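Ribose-phosphate pyrophosphokinase (PDB 5T3O) probably makes phosphoribosyl pyrophosphate, the common precursor in nucleotide synthesis, by moving the pyrophosphoryl group of ATP onto ribose 5-phosphate with the help of magnesium. Local coordinates at residues G26-L31 with V40-S45; E48-I53 with A80-A85. All coordinates share one frame; numbering follows the deposited sequence.

Contact 1 (G26-L31 with V40-S45). With SO4 (sulfate ion), chain H.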
loop_
_atom_site.group_PDB
_atom_site.type_symbol
_atom_site.label_atom_id
_atom_site.label_comp_id
_atom_site.label_asym_id
_atom_site.label_seq_id
_atom_site.Cartn_x
_atom_site.Cartn_y
_atom_site.Cartn_z
ATOM N N GLY A 26 -12.081 20.191 -22.798
ATOM C CA GLY A 26 -12.231 20.764 -21.470
ATOM C C GLY A 26 -11.212 21.866 -21.262
ATOM O O GLY A 26 -10.100 21.782 -21.770
ATOM N N LYS A 27 -11.605 22.906 -20.538
ATOM C CA LYS A 27 -10.723 24.038 -20.273
ATOM C C LYS A 27 -9.749 23.702 -19.142
ATOM O O LYS A 27 -10.165 23.499 -18.001
ATOM C CB LYS A 27 -11.536 25.282 -19.909
ATOM C CG LYS A 27 -12.368 25.846 -21.059
ATOM C CD LYS A 27 -13.715 26.385 -20.588
ATOM C CE LYS A 27 -13.580 27.534 -19.594
ATOM N NZ LYS A 27 -14.882 27.852 -18.942
ATOM N N SER A 28 -8.463 23.638 -19.480
ATOM C CA SER A 28 -7.385 23.474 -18.507
ATOM C C SER A 28 -6.180 24.304 -18.933
ATOM O O SER A 28 -5.812 24.300 -20.108
ATOM C CB SER A 28 -6.964 22.007 -18.408
ATOM O OG SER A 28 -6.000 21.836 -17.385
ATOM N N THR A 29 -5.567 24.994 -17.973
ATOM C CA THR A 29 -4.367 25.795 -18.224
ATOM C C THR A 29 -3.196 25.226 -17.443
ATOM O O THR A 29 -3.354 24.788 -16.298
ATOM C CB THR A 29 -4.564 27.270 -17.832
ATOM O OG1 THR A 29 -5.058 27.356 -16.494
ATOM C CG2 THR A 29 -5.546 27.949 -18.781
ATOM N N THR A 30 -2.029 25.208 -18.082
ATOM C CA THR A 30 -0.793 24.804 -17.438
ATOM C C THR A 30 0.272 25.896 -17.640
ATOM O O THR A 30 0.611 26.233 -18.775
ATOM C CB THR A 30 -0.314 23.426 -17.943
ATOM O OG1 THR A 30 0.136 23.531 -19.294
ATOM C CG2 THR A 30 -1.447 22.396 -17.866
ATOM N N LEU A 31 0.761 26.459 -16.530
ATOM C CA LEU A 31 1.729 27.557 -16.535
ATOM C C LEU A 31 3.120 27.098 -16.102
ATOM O O LEU A 31 3.285 26.033 -15.495
ATOM C CB LEU A 31 1.284 28.654 -15.570
ATOM C CG LEU A 31 -0.074 29.310 -15.797
ATOM C CD1 LEU A 31 -0.470 30.125 -14.576
ATOM C CD2 LEU A 31 -0.051 30.182 -17.049
ATOM N N VAL A 40 -0.780 23.547 -12.736
ATOM C CA VAL A 40 -1.874 22.991 -13.515
ATOM C C VAL A 40 -3.175 23.408 -12.846
ATOM O O VAL A 40 -3.231 23.561 -11.632
ATOM C CB VAL A 40 -1.714 21.462 -13.610
ATOM C CG1 VAL A 40 -2.988 20.769 -14.053
ATOM C CG2 VAL A 40 -0.584 21.116 -14.563
ATOM N N ARG A 41 -4.215 23.611 -13.646
ATOM C CA ARG A 41 -5.504 24.065 -13.135
ATOM C C ARG A 41 -6.611 23.705 -14.105
ATOM O O ARG A 41 -6.466 23.897 -15.312
ATOM C CB ARG A 41 -5.495 25.572 -12.916
ATOM C CG ARG A 41 -6.697 26.115 -12.166
ATOM C CD ARG A 41 -6.537 27.606 -11.920
ATOM N NE ARG A 41 -7.596 28.147 -11.070
ATOM C CZ ARG A 41 -8.799 28.563 -11.486
ATOM N NH1 ARG A 41 -9.152 28.521 -12.776
ATOM N NH2 ARG A 41 -9.673 29.032 -10.595
ATOM N N TYR A 42 -7.710 23.183 -13.561
ATOM C CA TYR A 42 -8.913 22.929 -14.341
ATOM C C TYR A 42 -9.863 24.089 -14.100
ATOM O O TYR A 42 -10.114 24.467 -12.957
ATOM C CB TYR A 42 -9.569 21.610 -13.932
ATOM C CG TYR A 42 -8.760 20.381 -14.280
ATOM C CD1 TYR A 42 -8.828 19.824 -15.549
ATOM C CD2 TYR A 42 -7.959 19.749 -13.327
ATOM C CE1 TYR A 42 -8.099 18.697 -15.880
ATOM C CE2 TYR A 42 -7.234 18.613 -13.646
ATOM C CZ TYR A 42 -7.303 18.092 -14.920
ATOM O OH TYR A 42 -6.589 16.966 -15.251
ATOM N N GLU A 43 -10.391 24.645 -15.184
ATOM C CA GLU A 43 -11.222 25.855 -15.115
ATOM C C GLU A 43 -12.674 25.501 -14.762
ATOM O O GLU A 43 -13.334 26.242 -14.025
ATOM C CB GLU A 43 -11.160 26.644 -16.438
ATOM C CG GLU A 43 -9.784 26.755 -17.115
ATOM C CD GLU A 43 -8.734 27.514 -16.319
ATOM O OE1 GLU A 43 -8.638 27.362 -15.082
ATOM O OE2 GLU A 43 -7.964 28.261 -16.954
ATOM N N GLU A 44 -13.139 24.367 -15.292
ATOM C CA GLU A 44 -14.486 23.831 -15.052
ATOM C C GLU A 44 -14.465 22.692 -14.024
ATOM O O GLU A 44 -13.436 22.049 -13.825
ATOM C CB GLU A 44 -15.074 23.309 -16.382
ATOM C CG GLU A 44 -14.481 21.982 -16.891
ATOM C CD GLU A 44 -14.596 21.788 -18.404
ATOM O OE1 GLU A 44 -14.152 22.684 -19.157
ATOM O OE2 GLU A 44 -15.105 20.728 -18.846
ATOM N N SER A 45 -15.612 22.428 -13.406
ATOM C CA SER A 45 -15.764 21.288 -12.508
ATOM C C SER A 45 -15.579 19.972 -13.271
ATOM O O SER A 45 -16.051 19.837 -14.396
ATOM C CB SER A 45 -17.140 21.320 -11.835
ATOM O OG SER A 45 -17.301 20.245 -10.922
HETATM S S SO4 H . -16.124 21.592 -7.835
HETATM O O1 SO4 H . -16.810 20.369 -8.281
HETATM O O2 SO4 H . -16.700 22.764 -8.537
HETATM O O3 SO4 H . -16.293 21.767 -6.378
HETATM O O4 SO4 H . -14.701 21.468 -8.204
#
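A first torsion of 52° sets the Thr29 hydroxyl between its own backbone N and carbonyl carbon, facing Glu43, whose chain is folded back at chi2 (-64°) so that its carboxylate lies across the threonine. Thr29 OG1 donates to Glu43 OE2 over 3.1 Å, from above the carboxylate plane. The other oxygen, Glu43 OE1, takes Arg41 NH1 at 2.6 Å in a salt bridge lying close to the guanidinium plane, so the carboxylate is held from both strands. The methylenes of Glu43 rest on Lys27, with Glu43 CG 3.6 Å from Lys27 CB. Thr29 and Arg41, the hydrogen-bonded pair, point to one face of the antiparallel hairpin formed by strands 28-32 and 38-42, with Glu43 just past the end of its strand. Ser28 and Thr30 point to the other face with Tyr42 and Val40. Between the strands Arg41 O accepts twice: Thr29 N approaches nearly in line with the carbonyl, while Ser28 OG, 3.0 Å from Arg41 O, comes from above its plane and also lies over one face of the Tyr42 ring. Thr30 CG2 packs beside Val40 CG2 at 3.6 Å, and helix 61-77 backs this side, its Met71 O receiving Tyr42 OH and its Glu67 bonding Thr30 OG1. Past the strand ends, Glu43 N bonds to Lys27 O, and Glu44 OE1 receives Lys27 N at 2.9 Å. Tyr42 O accepts from Arg102 of the second subunit, and Ser45 OG donates to sulfate O1 at 2.7 Å, an ion shared with that arginine and with Ser301 of the third subunit.

Contact 2 (E48-I53 with A80-A85); sequences EGDVFI and AARVTA
Asp50 and Arg82 run side by side off the same face of the sheet, and the arginine grips the carboxylate side-on with two nitrogens. Arg82 NE reaches Asp50 OD1 at 2.8 Å in an almost straight bond, and Arg82 NH1 meets Asp50 OD2 at 2.9 Å on its syn side but tilted well out of the carboxylate plane. Both oxygens lie close to the guanidinium plane, yet the two flat groups are turned 43° apart, so NE comes to OD1 from above the carboxylate plane. A bend at chi3 of Arg82 (71°) turns the guanidinium toward Asp50. Two residues further on, on the same face, Phe52 lies beside Thr84, its CD2 3.5 Å from Thr84 CB, with Thr84 OG1 oblique to the ring. A water sits between these pairs: it donates to Asp50 OD1 and Val51 O, accepts from Thr84 OG1, and lies over one face of the Phe52 ring. On the opposite face Val51 and Val83 point the same way, and Val51 CG1 presses on Ala80 CB at a tight 3.4 Å. The parallel backbone ladder alternates between strands, from Val51 N to Arg82 O, Thr84 N to Val51 O and Ile53 N to Thr84 O. At the strand starts Gly49 O takes Arg82 N, with a weak second bond from Ala81 N. Arg82 also salt-bridges Glu48 of the fourth subunit. Strands 50-54 and 82-87 are the neighbouring strands of a beta-alpha-beta unit whose helix 61-77 packs on Ile53 and Val83, while helix 286-298 lies against Asp50 and Phe52, and strands 2-6 and 121-125 flank the pair.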
loop_
_atom_site.group_PDB
_atom_site.type_symbol
_atom_site.label_atom_id
_atom_site.label_comp_id
_atom_site.label_asym_id
_atom_site.label_seq_id
_atom_site.Cartn_x
_atom_site.Cartn_y
_atom_site.Cartn_z
ATOM N N GLU A 48 -17.217 13.996 -10.230
ATOM C CA GLU A 48 -17.840 12.737 -10.647
ATOM C C GLU A 48 -17.773 12.467 -12.157
ATOM O O GLU A 48 -18.538 11.654 -12.678
ATOM C CB GLU A 48 -19.291 12.626 -10.111
ATOM C CG GLU A 48 -19.416 12.643 -8.584
ATOM C CD GLU A 48 -18.548 11.597 -7.887
ATOM O OE1 GLU A 48 -17.675 11.983 -7.061
ATOM O OE2 GLU A 48 -18.717 10.390 -8.179
ATOM N N GLY A 49 -16.822 13.103 -12.846
ATOM C CA GLY A 49 -16.653 12.914 -14.279
ATOM C C GLY A 49 -15.803 11.703 -14.593
ATOM O O GLY A 49 -15.068 11.209 -13.730
ATOM N N ASP A 50 -15.911 11.229 -15.836
ATOM C CA ASP A 50 -15.065 10.177 -16.386
ATOM C C ASP A 50 -14.069 10.914 -17.276
ATOM O O ASP A 50 -14.385 11.254 -18.425
ATOM C CB ASP A 50 -15.917 9.168 -17.182
ATOM C CG ASP A 50 -15.140 7.939 -17.615
ATOM O OD1 ASP A 50 -14.058 7.661 -17.066
ATOM O OD2 ASP A 50 -15.614 7.208 -18.506
ATOM N N VAL A 51 -12.883 11.206 -16.736
ATOM C CA VAL A 51 -11.989 12.190 -17.373
ATOM C C VAL A 51 -10.853 11.483 -18.089
ATOM O O VAL A 51 -10.340 10.483 -17.611
ATOM C CB VAL A 51 -11.541 13.377 -16.441
ATOM C CG1 VAL A 51 -12.200 13.328 -15.070
ATOM C CG2 VAL A 51 -10.025 13.534 -16.340
ATOM N N PHE A 52 -10.499 12.011 -19.257
ATOM C CA PHE A 52 -9.470 11.436 -20.116
ATOM C C PHE A 52 -8.476 12.550 -20.388
ATOM O O PHE A 52 -8.870 13.644 -20.780
ATOM C CB PHE A 52 -10.091 10.921 -21.414
ATOM C CG PHE A 52 -10.976 9.731 -21.219
ATOM C CD1 PHE A 52 -12.261 9.883 -20.720
ATOM C CD2 PHE A 52 -10.519 8.456 -21.511
ATOM C CE1 PHE A 52 -13.075 8.784 -20.514
ATOM C CE2 PHE A 52 -11.331 7.351 -21.307
ATOM C CZ PHE A 52 -12.612 7.518 -20.811
ATOM N N ILE A 53 -7.202 12.294 -20.111
ATOM C CA ILE A 53 -6.169 13.316 -20.246
ATOM C C ILE A 53 -5.211 12.798 -21.291
ATOM O O ILE A 53 -4.665 11.709 -21.121
ATOM C CB ILE A 53 -5.450 13.599 -18.907
ATOM C CG1 ILE A 53 -6.443 14.147 -17.881
ATOM C CG2 ILE A 53 -4.323 14.608 -19.103
ATOM C CD1 ILE A 53 -6.001 13.967 -16.443
ATOM N N ALA A 80 -12.863 13.691 -9.620
ATOM C CA ALA A 80 -13.212 12.878 -10.763
ATOM C C ALA A 80 -13.566 11.473 -10.271
ATOM O O ALA A 80 -12.927 10.952 -9.353
ATOM C CB ALA A 80 -12.063 12.817 -11.739
ATOM N N ALA A 81 -14.603 10.889 -10.871
ATOM C CA ALA A 81 -15.009 9.520 -10.581
ATOM C C ALA A 81 -13.991 8.531 -11.133
ATOM O O ALA A 81 -13.759 7.491 -10.540
ATOM C CB ALA A 81 -16.393 9.233 -11.168
ATOM N N ARG A 82 -13.403 8.860 -12.282
ATOM C CA ARG A 82 -12.412 8.016 -12.923
ATOM C C ARG A 82 -11.474 8.864 -13.778
ATOM O O ARG A 82 -11.900 9.856 -14.367
ATOM C CB ARG A 82 -13.117 6.965 -13.779
ATOM C CG ARG A 82 -12.180 5.942 -14.396
ATOM C CD ARG A 82 -12.921 4.729 -14.943
ATOM N NE ARG A 82 -13.700 5.010 -16.157
ATOM C CZ ARG A 82 -14.301 4.071 -16.893
ATOM N NH1 ARG A 82 -14.990 4.420 -17.978
ATOM N NH2 ARG A 82 -14.217 2.777 -16.562
ATOM N N VAL A 83 -10.193 8.501 -13.833
ATOM C CA VAL A 83 -9.267 9.214 -14.720
ATOM C C VAL A 83 -8.403 8.249 -15.518
ATOM O O VAL A 83 -7.806 7.327 -14.975
ATOM C CB VAL A 83 -8.494 10.405 -14.047
ATOM C CG1 VAL A 83 -8.784 10.519 -12.571
ATOM C CG2 VAL A 83 -6.992 10.406 -14.336
ATOM N N THR A 84 -8.396 8.470 -16.828
ATOM C CA THR A 84 -7.635 7.663 -17.756
ATOM C C THR A 84 -6.512 8.520 -18.306
ATOM O O THR A 84 -6.737 9.661 -18.689
ATOM C CB THR A 84 -8.526 7.183 -18.914
ATOM O OG1 THR A 84 -9.637 6.467 -18.372
ATOM C CG2 THR A 84 -7.749 6.275 -19.886
ATOM N N ALA A 85 -5.309 7.969 -18.311
ATOM C CA ALA A 85 -4.178 8.588 -18.961
ATOM C C ALA A 85 -4.192 8.131 -20.415
ATOM O O ALA A 85 -3.890 6.977 -20.719
ATOM C CB ALA A 85 -2.885 8.181 -18.276
HETATM O O HOH W 1 -11.349 7.880 -17.232
#

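Overall arrangement
From the N terminus the chain lays down strand 2-6 and helix 11-19, then enters the hairpin, where contact 1 closes the short loop between strands 28-32 and 38-42. The chain leads directly into strand 50-54; contact 2 closes a longer excursion through helix 61-77 back to strand 82-87. The two closures follow in series, neither nesting nor crossing. They lie on the same side of the chain's centre, with their own centres about 14 Å apart, and meet where Tyr42 OH packs on Ile53 CD1 (3.3 Å). Helix 61-77 touches both, joining the two-stranded hairpin to the five-stranded parallel sheet of the N-terminal domain.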